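Local coordinates for BPH (Thiobacillus denitrificans, PDB 5OVS), which assembles into a tetradecameric double-ring complex homologous to the proteasome and probably cleaves peptide bonds as an N-terminal nucleophile hydrolase, at residues D43-T49 with M109-N115; T1-R7 with F131-Y137; L71-I77 with N115-F120; L58-F62 with V80-L84. Residue numbers count along the deposited sequence, not the author numbering.

In the fold
Residues 1-7 and 131-137 pair in interaction 2, and the other three interactions lie within the loop they close. Interaction 1 (43-49 with 109-115) lies in the sheet holding strands 44-48, 111-115 and 118-122, its centre about 10 Å from that of interaction 2. Leu112 packs there on Val3 and Tyr137, which joins the two sheets of the alpha-beta-beta-alpha sandwich. Interaction 3 shares Asn115 with interaction 1 and reaches strand 118-122. Interaction 4 is nested inside the loop of interaction 1 and shares helix 74-91 with interaction 3. Its centre is about 21 Å from that of interaction 2. The contacts thus run from the sheet beginning near Thr1, through the other sheet, to its helix layer.

Interaction 1. Residues D43-T49 with M109-N115; sequences DSYVAIT and MDVLIAN
This is an antiparallel strand pair inside a sheet of the alpha-beta-beta-alpha sandwich of proteasome-like hydrolases. Strands 44-48 and 111-115 are extended; their axes approach to 4.6 Å, with directions 162° apart. Thr49, Tyr45 and Ala47 have the most surface covered. The register makes Tyr45-Ala114 and Ala47-Leu112 hydrogen-bonded pairs, and Val46-Ile113 and Ile48-Val111 non-hydrogen-bonded pairs. Tyr45 N to Ala114 O is 2.9 Å, and Ala114 N to Tyr45 O is 3.0 Å. Ala47 N to Leu112 O is 2.9 Å, and Leu112 N to Ala47 O is 3.1 Å. The side chains of Ala47, Leu112 and Ala114 face the other sheet, touching strand 3-8. Tyr45 leaves from the same face with chi1 m, and its ring stacks on Phe184. Val46, Ile48, Val111 and Ile113 take the opposite face. There Val111 and Ile113 meet helix 74-91, and Ile48 CG1 lies 4.2 Å from Val111 CG1. Asn115 ND2 gives a weak hydrogen bond to Ser44 OG at 3.1 Å, while its OD1 accepts from Arg117 N. Thr49 ends the pairing; chi1 p turns its hydroxyl to the partner strand. Asp110 O accepts twice: from Thr49 N at 3.1 Å and from Thr49 OG1 at 3.0 Å.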
# COMPACT_ATOMS: atom_id res chain seq x y z
N ASP K 43 -26.53 -43.83 -4.34
CA ASP K 43 -26.79 -43.96 -5.76
C ASP K 43 -26.67 -42.61 -6.49
O ASP K 43 -27.24 -42.43 -7.56
CB ASP K 43 -28.15 -44.60 -6.01
CG ASP K 43 -29.30 -43.70 -5.65
OD1 ASP K 43 -29.10 -42.74 -4.86
OD2 ASP K 43 -30.42 -43.94 -6.18
N SER K 44 -25.92 -41.67 -5.90
CA SER K 44 -25.53 -40.45 -6.60
C SER K 44 -24.08 -40.54 -7.07
O SER K 44 -23.26 -41.23 -6.47
CB SER K 44 -25.70 -39.22 -5.71
OG SER K 44 -27.06 -38.97 -5.42
N TYR K 45 -23.78 -39.84 -8.16
CA TYR K 45 -22.40 -39.62 -8.57
C TYR K 45 -22.12 -38.16 -8.37
O TYR K 45 -22.92 -37.32 -8.79
CB TYR K 45 -22.19 -39.95 -10.03
CG TYR K 45 -22.32 -41.42 -10.35
CD1 TYR K 45 -21.31 -42.32 -10.01
CD2 TYR K 45 -23.43 -41.90 -11.00
CE1 TYR K 45 -21.43 -43.67 -10.31
CE2 TYR K 45 -23.56 -43.25 -11.30
CZ TYR K 45 -22.56 -44.12 -10.95
OH TYR K 45 -22.70 -45.45 -11.26
N VAL K 46 -21.00 -37.85 -7.73
CA VAL K 46 -20.62 -36.49 -7.45
C VAL K 46 -19.34 -36.17 -8.22
O VAL K 46 -18.33 -36.85 -8.07
CB VAL K 46 -20.44 -36.25 -5.94
CG1 VAL K 46 -20.16 -34.78 -5.65
CG2 VAL K 46 -21.67 -36.72 -5.19
N ALA K 47 -19.41 -35.14 -9.05
CA ALA K 47 -18.29 -34.69 -9.88
C ALA K 47 -17.77 -33.40 -9.27
O ALA K 47 -18.54 -32.48 -9.03
CB ALA K 47 -18.75 -34.47 -11.31
N ILE K 48 -16.46 -33.35 -9.03
CA ILE K 48 -15.88 -32.35 -8.14
C ILE K 48 -14.84 -31.50 -8.85
O ILE K 48 -13.98 -32.03 -9.51
CB ILE K 48 -15.25 -33.04 -6.92
CG1 ILE K 48 -16.30 -33.93 -6.22
CG2 ILE K 48 -14.71 -31.99 -5.96
CD1 ILE K 48 -15.74 -34.95 -5.24
N THR K 49 -14.95 -30.17 -8.73
CA THR K 49 -13.97 -29.23 -9.31
C THR K 49 -13.21 -28.55 -8.17
O THR K 49 -13.64 -28.60 -7.02
CB THR K 49 -14.66 -28.15 -10.16
OG1 THR K 49 -15.32 -27.21 -9.30
CG2 THR K 49 -15.68 -28.75 -11.09
N MET K 109 -15.17 -25.37 -3.87
CA MET K 109 -15.41 -26.33 -4.92
C MET K 109 -16.81 -26.14 -5.46
O MET K 109 -17.71 -25.68 -4.76
CB MET K 109 -15.22 -27.75 -4.40
CG MET K 109 -15.89 -27.99 -3.07
SD MET K 109 -16.08 -29.72 -2.68
CE MET K 109 -16.95 -29.58 -1.13
N ASP K 110 -16.97 -26.45 -6.73
CA ASP K 110 -18.27 -26.51 -7.35
C ASP K 110 -18.51 -27.98 -7.65
O ASP K 110 -17.58 -28.69 -8.04
CB ASP K 110 -18.27 -25.68 -8.62
CG ASP K 110 -17.95 -24.21 -8.37
OD1 ASP K 110 -18.56 -23.60 -7.48
OD2 ASP K 110 -17.09 -23.66 -9.08
N VAL K 111 -19.72 -28.48 -7.46
CA VAL K 111 -19.99 -29.88 -7.82
C VAL K 111 -21.28 -30.07 -8.60
O VAL K 111 -22.19 -29.26 -8.51
CB VAL K 111 -20.00 -30.82 -6.60
CG1 VAL K 111 -18.76 -30.61 -5.76
CG2 VAL K 111 -21.28 -30.64 -5.79
N LEU K 112 -21.30 -31.14 -9.38
CA LEU K 112 -22.53 -31.60 -10.01
C LEU K 112 -22.89 -32.96 -9.36
O LEU K 112 -22.01 -33.75 -9.05
CB LEU K 112 -22.34 -31.72 -11.51
CG LEU K 112 -21.89 -30.41 -12.18
CD1 LEU K 112 -21.54 -30.66 -13.64
CD2 LEU K 112 -22.98 -29.35 -12.08
N ILE K 113 -24.18 -33.18 -9.13
CA ILE K 113 -24.69 -34.39 -8.48
C ILE K 113 -25.76 -35.01 -9.36
O ILE K 113 -26.82 -34.43 -9.56
CB ILE K 113 -25.32 -34.05 -7.13
CG1 ILE K 113 -24.26 -33.46 -6.21
CG2 ILE K 113 -25.97 -35.30 -6.50
CD1 ILE K 113 -24.84 -32.76 -5.01
N ALA K 114 -25.47 -36.20 -9.88
CA ALA K 114 -26.40 -36.94 -10.71
C ALA K 114 -26.98 -38.10 -9.90
O ALA K 114 -26.25 -38.87 -9.32
CB ALA K 114 -25.69 -37.47 -11.94
N ASN K 115 -28.30 -38.20 -9.86
CA ASN K 115 -28.94 -39.43 -9.38
C ASN K 115 -30.29 -39.64 -10.06
O ASN K 115 -30.83 -38.72 -10.68
CB ASN K 115 -29.04 -39.44 -7.85
CG ASN K 115 -30.01 -38.41 -7.31
OD1 ASN K 115 -31.22 -38.50 -7.52
ND2 ASN K 115 -29.48 -37.45 -6.57

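Interaction 2. Residues T1-R7 with F131-Y137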
# COMPACT_ATOMS: atom_id res chain seq x y z
N THR K 1 -10.33 -27.88 -14.86
CA THR K 1 -11.28 -29.02 -14.70
C THR K 1 -12.57 -28.71 -15.47
O THR K 1 -12.96 -27.56 -15.56
CB THR K 1 -11.58 -29.28 -13.21
OG1 THR K 1 -10.44 -29.87 -12.59
CG2 THR K 1 -12.72 -30.22 -13.05
N THR K 2 -13.19 -29.73 -16.04
CA THR K 2 -14.54 -29.62 -16.56
C THR K 2 -15.36 -30.81 -16.09
O THR K 2 -14.96 -31.96 -16.26
CB THR K 2 -14.58 -29.59 -18.08
OG1 THR K 2 -13.78 -28.50 -18.54
CG2 THR K 2 -16.01 -29.42 -18.58
N VAL K 3 -16.52 -30.51 -15.51
CA VAL K 3 -17.51 -31.53 -15.16
C VAL K 3 -18.83 -31.15 -15.84
O VAL K 3 -19.17 -29.97 -15.92
CB VAL K 3 -17.72 -31.64 -13.64
CG1 VAL K 3 -16.51 -32.28 -12.97
CG2 VAL K 3 -18.03 -30.29 -13.01
N THR K 4 -19.55 -32.14 -16.35
CA THR K 4 -20.81 -31.88 -17.02
C THR K 4 -21.91 -32.81 -16.50
O THR K 4 -21.66 -33.91 -15.98
CB THR K 4 -20.69 -32.03 -18.54
OG1 THR K 4 -20.26 -33.36 -18.85
CG2 THR K 4 -19.67 -31.02 -19.12
N ILE K 5 -23.14 -32.34 -16.67
CA ILE K 5 -24.27 -33.11 -16.24
C ILE K 5 -25.42 -32.85 -17.20
O ILE K 5 -25.65 -31.73 -17.62
CB ILE K 5 -24.62 -32.78 -14.78
CG1 ILE K 5 -25.46 -33.91 -14.18
CG2 ILE K 5 -25.27 -31.41 -14.68
CD1 ILE K 5 -25.50 -33.89 -12.68
N VAL K 6 -26.11 -33.92 -17.57
CA VAL K 6 -27.11 -33.88 -18.63
C VAL K 6 -28.28 -34.81 -18.33
O VAL K 6 -28.13 -35.92 -17.80
CB VAL K 6 -26.50 -34.26 -19.99
CG1 VAL K 6 -27.56 -34.17 -21.08
CG2 VAL K 6 -25.31 -33.37 -20.32
N ARG K 7 -29.45 -34.31 -18.69
CA ARG K 7 -30.71 -34.95 -18.49
C ARG K 7 -31.40 -34.95 -19.86
O ARG K 7 -31.72 -33.89 -20.39
CB ARG K 7 -31.47 -34.09 -17.49
CG ARG K 7 -32.78 -34.66 -16.98
CD ARG K 7 -33.72 -33.55 -16.56
NE ARG K 7 -35.08 -34.07 -16.52
CZ ARG K 7 -35.79 -34.31 -15.43
NH1 ARG K 7 -35.29 -34.05 -14.22
NH2 ARG K 7 -37.01 -34.80 -15.55
N PHE K 131 -31.13 -28.73 -12.23
CA PHE K 131 -31.04 -28.35 -13.63
C PHE K 131 -32.08 -29.07 -14.46
O PHE K 131 -32.47 -30.19 -14.15
CB PHE K 131 -29.63 -28.63 -14.16
CG PHE K 131 -28.58 -27.85 -13.44
CD1 PHE K 131 -28.56 -26.46 -13.52
CD2 PHE K 131 -27.61 -28.48 -12.66
CE1 PHE K 131 -27.61 -25.72 -12.84
CE2 PHE K 131 -26.65 -27.75 -11.99
CZ PHE K 131 -26.65 -26.37 -12.07
N SER K 132 -32.55 -28.39 -15.50
CA SER K 132 -33.66 -28.89 -16.31
C SER K 132 -33.16 -29.65 -17.54
O SER K 132 -33.86 -30.49 -18.08
CB SER K 132 -34.62 -27.74 -16.69
OG SER K 132 -33.98 -26.65 -17.37
N LYS K 133 -31.93 -29.38 -17.96
CA LYS K 133 -31.41 -29.88 -19.24
C LYS K 133 -29.97 -30.32 -19.08
O LYS K 133 -29.67 -31.51 -19.10
CB LYS K 133 -31.51 -28.78 -20.31
CG LYS K 133 -32.92 -28.36 -20.69
CD LYS K 133 -32.88 -27.03 -21.43
CE LYS K 133 -34.15 -26.71 -22.17
NZ LYS K 133 -35.16 -25.99 -21.35
N PHE K 134 -29.07 -29.34 -18.91
CA PHE K 134 -27.67 -29.62 -18.68
C PHE K 134 -27.01 -28.50 -17.89
O PHE K 134 -27.59 -27.44 -17.70
CB PHE K 134 -26.94 -29.83 -20.01
CG PHE K 134 -27.00 -28.67 -20.97
CD1 PHE K 134 -26.06 -27.65 -20.90
CD2 PHE K 134 -27.94 -28.63 -21.98
CE1 PHE K 134 -26.08 -26.59 -21.81
CE2 PHE K 134 -27.98 -27.59 -22.89
CZ PHE K 134 -27.04 -26.56 -22.81
N TYR K 135 -25.80 -28.76 -17.38
CA TYR K 135 -24.94 -27.70 -16.88
C TYR K 135 -23.51 -28.21 -16.75
O TYR K 135 -23.25 -29.40 -16.97
CB TYR K 135 -25.45 -27.09 -15.55
CG TYR K 135 -25.03 -25.64 -15.36
CD1 TYR K 135 -25.33 -24.68 -16.33
CD2 TYR K 135 -24.33 -25.23 -14.23
CE1 TYR K 135 -24.93 -23.36 -16.18
CE2 TYR K 135 -23.93 -23.91 -14.07
CZ TYR K 135 -24.24 -22.99 -15.04
OH TYR K 135 -23.86 -21.68 -14.88
N ALA K 136 -22.59 -27.30 -16.44
CA ALA K 136 -21.16 -27.61 -16.33
C ALA K 136 -20.50 -26.70 -15.31
O ALA K 136 -20.91 -25.56 -15.15
CB ALA K 136 -20.48 -27.45 -17.68
N TYR K 137 -19.48 -27.21 -14.62
CA TYR K 137 -18.66 -26.43 -13.67
C TYR K 137 -17.20 -26.72 -13.95
O TYR K 137 -16.86 -27.63 -14.73
CB TYR K 137 -18.95 -26.81 -12.22
CG TYR K 137 -20.16 -26.15 -11.57
CD1 TYR K 137 -20.40 -24.78 -11.70
CD2 TYR K 137 -21.05 -26.91 -10.77
CE1 TYR K 137 -21.50 -24.19 -11.09
CE2 TYR K 137 -22.15 -26.34 -10.17
CZ TYR K 137 -22.37 -24.98 -10.33
OH TYR K 137 -23.47 -24.41 -9.72
O HOH W 1 -33.28 -32.56 -12.62
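Ile5 is the main bump on residues 1-7. Its CG2 faces both Phe131 and Tyr135, 4.3 Å from Phe131 CD2 and 4.4 Å from Tyr135 CB. Val3 fits on the same face, with CG2 3.7 Å from Tyr137 CB. The Tyr135 and Tyr137 rings swing away from the strand. On the other face the CA atoms of Thr4 and Ala136, and of Val6 and Phe134, are 4.3 Å apart, and small groups meet. Thr4 CG2 is 3.9 Å from Ala136 CB, and Val6 CG2 is 3.9 Å from Phe134 CB. Strand 134-137, outermost in this sheet within the chain, pairs with strand 3-8 in the Ntn-hydrolase sandwich. Thr1, just before strand 3-8, is the probable nucleophile. Val3 N-Tyr137 O and Ile5 N-Tyr135 O bonds, both 3.0 Å, set the register. Phe134 and Tyr137 meet Tyr31 and Trp22 of a neighbouring subunit edge to face. Arg7 CD is 3.4 Å from Ser132 O. A water accepts from Arg7 NH1 at 3.0 Å and donates to Phe131 O at 2.9 Å.

Interaction 3. Residues L71-I77 with N115-F120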
# COMPACT_ATOMS: atom_id res chain seq x y z
N LEU K 71 -29.29 -37.25 -1.51
CA LEU K 71 -28.90 -36.06 -2.28
C LEU K 71 -29.85 -35.93 -3.46
O LEU K 71 -29.41 -35.84 -4.60
CB LEU K 71 -27.46 -36.20 -2.78
CG LEU K 71 -26.36 -36.37 -1.72
CD1 LEU K 71 -25.04 -36.79 -2.35
CD2 LEU K 71 -26.20 -35.11 -0.91
N ASP K 72 -31.16 -35.95 -3.20
CA ASP K 72 -32.16 -36.01 -4.27
C ASP K 72 -33.22 -34.91 -4.20
O ASP K 72 -34.25 -35.00 -4.86
CB ASP K 72 -32.82 -37.39 -4.32
CG ASP K 72 -33.40 -37.84 -2.98
OD1 ASP K 72 -33.57 -37.03 -2.03
OD2 ASP K 72 -33.68 -39.04 -2.88
N SER K 73 -32.95 -33.88 -3.41
CA SER K 73 -33.70 -32.62 -3.52
C SER K 73 -32.78 -31.44 -3.19
O SER K 73 -31.74 -31.61 -2.55
CB SER K 73 -34.86 -32.62 -2.55
OG SER K 73 -34.41 -32.24 -1.26
N VAL K 74 -33.18 -30.25 -3.64
CA VAL K 74 -32.43 -29.02 -3.37
C VAL K 74 -32.26 -28.78 -1.86
O VAL K 74 -31.14 -28.55 -1.39
CB VAL K 74 -33.12 -27.81 -4.05
CG1 VAL K 74 -32.60 -26.48 -3.51
CG2 VAL K 74 -32.93 -27.86 -5.55
N ALA K 75 -33.35 -28.88 -1.10
CA ALA K 75 -33.31 -28.69 0.36
C ALA K 75 -32.45 -29.72 1.09
O ALA K 75 -31.81 -29.40 2.10
CB ALA K 75 -34.72 -28.70 0.93
N ARG K 76 -32.42 -30.95 0.58
CA ARG K 76 -31.59 -31.99 1.20
C ARG K 76 -30.12 -31.81 0.88
O ARG K 76 -29.27 -32.06 1.72
CB ARG K 76 -32.04 -33.38 0.75
CG ARG K 76 -33.32 -33.84 1.41
CD ARG K 76 -33.82 -35.15 0.80
NE ARG K 76 -35.15 -35.51 1.30
CZ ARG K 76 -35.87 -36.54 0.85
NH1 ARG K 76 -35.40 -37.32 -0.13
NH2 ARG K 76 -37.07 -36.78 1.37
N ILE K 77 -29.83 -31.39 -0.34
CA ILE K 77 -28.45 -31.15 -0.74
C ILE K 77 -27.91 -29.94 -0.00
O ILE K 77 -26.77 -29.95 0.47
CB ILE K 77 -28.32 -30.95 -2.27
CG1 ILE K 77 -28.69 -32.25 -3.00
CG2 ILE K 77 -26.90 -30.52 -2.65
CD1 ILE K 77 -29.03 -32.06 -4.47
N ASN K 115 -28.30 -38.20 -9.86
CA ASN K 115 -28.94 -39.43 -9.38
C ASN K 115 -30.29 -39.64 -10.06
O ASN K 115 -30.83 -38.72 -10.68
CB ASN K 115 -29.04 -39.44 -7.85
CG ASN K 115 -30.01 -38.41 -7.31
OD1 ASN K 115 -31.22 -38.50 -7.52
ND2 ASN K 115 -29.48 -37.45 -6.57
N PRO K 116 -30.86 -40.86 -9.94
CA PRO K 116 -32.11 -41.11 -10.64
C PRO K 116 -33.19 -40.04 -10.45
O PRO K 116 -34.01 -39.84 -11.36
CB PRO K 116 -32.56 -42.46 -10.07
CG PRO K 116 -31.28 -43.16 -9.77
CD PRO K 116 -30.34 -42.08 -9.30
N ARG K 117 -33.20 -39.34 -9.32
CA ARG K 117 -34.26 -38.37 -9.07
C ARG K 117 -34.00 -36.95 -9.58
O ARG K 117 -34.81 -36.07 -9.37
CB ARG K 117 -34.69 -38.42 -7.60
CG ARG K 117 -35.41 -39.74 -7.29
CD ARG K 117 -35.30 -40.26 -5.87
NE ARG K 117 -33.94 -40.35 -5.31
CZ ARG K 117 -33.01 -41.24 -5.67
NH1 ARG K 117 -33.24 -42.13 -6.63
NH2 ARG K 117 -31.83 -41.22 -5.07
N GLY K 118 -32.87 -36.73 -10.26
CA GLY K 118 -32.64 -35.45 -10.93
C GLY K 118 -31.17 -35.12 -11.08
O GLY K 118 -30.31 -35.84 -10.59
N ILE K 119 -30.88 -34.00 -11.74
CA ILE K 119 -29.53 -33.49 -11.83
C ILE K 119 -29.41 -32.15 -11.11
O ILE K 119 -30.26 -31.27 -11.24
CB ILE K 119 -29.05 -33.40 -13.28
CG1 ILE K 119 -30.00 -32.54 -14.13
CG2 ILE K 119 -28.94 -34.79 -13.87
CD1 ILE K 119 -29.34 -32.01 -15.39
N PHE K 120 -28.34 -32.01 -10.34
CA PHE K 120 -28.19 -30.88 -9.44
C PHE K 120 -26.76 -30.35 -9.48
O PHE K 120 -25.85 -30.99 -9.98
CB PHE K 120 -28.49 -31.31 -8.01
CG PHE K 120 -29.85 -31.94 -7.81
CD1 PHE K 120 -30.96 -31.16 -7.54
CD2 PHE K 120 -30.01 -33.31 -7.85
CE1 PHE K 120 -32.20 -31.73 -7.34
CE2 PHE K 120 -31.25 -33.89 -7.65
CZ PHE K 120 -32.34 -33.10 -7.39
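A tight beta hairpin meets the start of helix 74-91 here. Residues 115-118 form the type I turn linking strands 111-115 and 118-122. Asn115 N to Gly118 O is 3.2 Å, and Gly118 N to Asn115 O is 2.9 Å. Asn115 OD1 accepts from Arg117 N at 2.8 Å, which makes an Asx turn. Gly118 has backbone angles that would press a side chain against the preceding carbonyl, and the Phe120 ring lies close by. On the helix side, Ser73 is the N-cap, with its OG accepting from Arg76 N at 3.0 Å. Asp72, just before it, ties the two parts together. Its OD2 takes Arg117 NE at 2.8 Å, and its OD1 takes Arg76 NH1 at 2.7 Å, so one carboxylate bridges two arginines. Arg117 also forms a salt bridge with Asp43. Asn115 ND2 gives a weak hydrogen bond to Leu71 O at 2.5 Å. Beside these charges lies an apolar contact, where the first helical turn rests on the sheet. Residues 71-77 cover 77 Å² of Phe120. Val74 CG2 is 4.3 Å from Phe120 CD1. Ile77 CD1 makes a CH-pi contact over one ring face, 3.8 Å from the Phe120 centroid and 25° off the ring normal.

Interaction 4. Residues L58-F62 with V80-L84; sequences LADYF and VWNTL
Two helices cross steeply in the helix layer that covers one sheet of the proteasome-like sandwich. Segments 58-62 and 80-84 are regular alpha helix, with Phe62 N to Leu58 O at 2.9 Å and Leu84 N to Val80 O at 2.7 Å. Their axes are 104° apart in direction and come no closer than 12.5 Å. Long side chains therefore bridge the gap, and the nearest CA atoms, of Tyr61 and Leu84, are 8.0 Å apart. Val80 comes first, with chi1 t. Its CG1 is 3.9 Å from Phe62 CE1, at the edge of that ring. Trp81 follows. Its CA-to-CB bond points away, but chi1 near -111° brings the indole back. Trp81 CZ3 is 3.9 Å from Phe62 CZ, and Trp81 CZ2 is 4.2 Å from Leu58 CD1. Thr83 turns its methyl inward, with CG2 3.4 Å from Tyr61 OH, while its hydroxyl bonds back to Cys79 O. Leu84, with chi1 t and chi2 p, has the most surface covered. Its CD2 is 4.0 Å from Leu58 CD2. Its CD1 lies over one face of the Tyr61 ring, 4.0 Å from the centroid and 21° off the normal, a CH-pi contact. Tyr61 reaches it with chi1 t. Leu58 and Leu84 also touch Met109, next to the sheet. No hydrogen bond crosses between the segments, so shape fit and apolar burial hold these two helices together here.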
# COMPACT_ATOMS: atom_id res chain seq x y z
N LEU K 58 -13.92 -35.66 0.33
CA LEU K 58 -15.36 -35.96 0.28
C LEU K 58 -15.70 -37.43 0.49
O LEU K 58 -16.63 -37.73 1.21
CB LEU K 58 -15.98 -35.45 -1.02
CG LEU K 58 -16.04 -33.93 -1.27
CD1 LEU K 58 -17.34 -33.58 -2.00
CD2 LEU K 58 -15.94 -33.08 -0.01
N ALA K 59 -14.93 -38.32 -0.14
CA ALA K 59 -15.08 -39.77 0.06
C ALA K 59 -14.86 -40.18 1.51
O ALA K 59 -15.66 -40.91 2.08
CB ALA K 59 -14.11 -40.52 -0.85
N ASP K 60 -13.77 -39.69 2.10
CA ASP K 60 -13.50 -39.84 3.53
C ASP K 60 -14.69 -39.37 4.35
O ASP K 60 -15.25 -40.12 5.16
CB ASP K 60 -12.26 -39.03 3.89
CG ASP K 60 -11.72 -39.34 5.26
OD1 ASP K 60 -10.96 -40.32 5.38
OD2 ASP K 60 -12.00 -38.58 6.20
N TYR K 61 -15.10 -38.13 4.12
CA TYR K 61 -16.21 -37.56 4.86
C TYR K 61 -17.48 -38.42 4.78
O TYR K 61 -18.08 -38.75 5.80
CB TYR K 61 -16.51 -36.14 4.38
CG TYR K 61 -17.67 -35.51 5.11
CD1 TYR K 61 -17.55 -35.10 6.44
CD2 TYR K 61 -18.90 -35.33 4.48
CE1 TYR K 61 -18.61 -34.53 7.12
CE2 TYR K 61 -19.97 -34.76 5.14
CZ TYR K 61 -19.83 -34.36 6.46
OH TYR K 61 -20.90 -33.79 7.12
N PHE K 62 -17.87 -38.78 3.56
CA PHE K 62 -19.14 -39.50 3.35
C PHE K 62 -19.06 -40.94 3.82
O PHE K 62 -20.07 -41.50 4.25
CB PHE K 62 -19.60 -39.40 1.88
CG PHE K 62 -20.08 -38.02 1.49
CD1 PHE K 62 -21.11 -37.39 2.20
CD2 PHE K 62 -19.52 -37.34 0.41
CE1 PHE K 62 -21.56 -36.12 1.83
CE2 PHE K 62 -19.96 -36.08 0.05
CZ PHE K 62 -20.98 -35.47 0.76
N VAL K 80 -26.99 -30.97 3.60
CA VAL K 80 -25.76 -31.78 3.61
C VAL K 80 -24.52 -30.91 3.37
O VAL K 80 -23.53 -30.98 4.12
CB VAL K 80 -25.84 -32.90 2.54
CG1 VAL K 80 -24.50 -33.55 2.31
CG2 VAL K 80 -26.87 -33.94 2.96
N TRP K 81 -24.56 -30.07 2.32
CA TRP K 81 -23.43 -29.20 2.01
C TRP K 81 -23.14 -28.19 3.10
O TRP K 81 -21.98 -27.89 3.37
CB TRP K 81 -23.58 -28.51 0.64
CG TRP K 81 -22.60 -29.03 -0.33
CD1 TRP K 81 -21.57 -28.35 -0.90
CD2 TRP K 81 -22.51 -30.38 -0.82
NE1 TRP K 81 -20.86 -29.17 -1.73
CE2 TRP K 81 -21.41 -30.42 -1.70
CE3 TRP K 81 -23.26 -31.54 -0.61
CZ2 TRP K 81 -21.04 -31.59 -2.38
CZ3 TRP K 81 -22.89 -32.70 -1.28
CH2 TRP K 81 -21.79 -32.71 -2.15
N ASN K 82 -24.18 -27.69 3.75
CA ASN K 82 -23.96 -26.75 4.85
C ASN K 82 -23.26 -27.42 6.03
O ASN K 82 -22.37 -26.83 6.61
CB ASN K 82 -25.27 -26.12 5.32
CG ASN K 82 -25.03 -24.86 6.12
OD1 ASN K 82 -24.56 -23.85 5.59
ND2 ASN K 82 -25.35 -24.91 7.40
N THR K 83 -23.67 -28.64 6.37
CA THR K 83 -22.99 -29.45 7.39
C THR K 83 -21.57 -29.81 6.92
O THR K 83 -20.62 -29.66 7.68
CB THR K 83 -23.79 -30.73 7.71
OG1 THR K 83 -25.04 -30.37 8.31
CG2 THR K 83 -23.05 -31.65 8.67
N LEU K 84 -21.42 -30.27 5.68
CA LEU K 84 -20.10 -30.56 5.11
C LEU K 84 -19.14 -29.40 5.30
O LEU K 84 -18.00 -29.60 5.69
CB LEU K 84 -20.19 -30.88 3.62
CG LEU K 84 -18.88 -30.87 2.82
CD1 LEU K 84 -17.94 -31.96 3.31
CD2 LEU K 84 -19.16 -31.08 1.35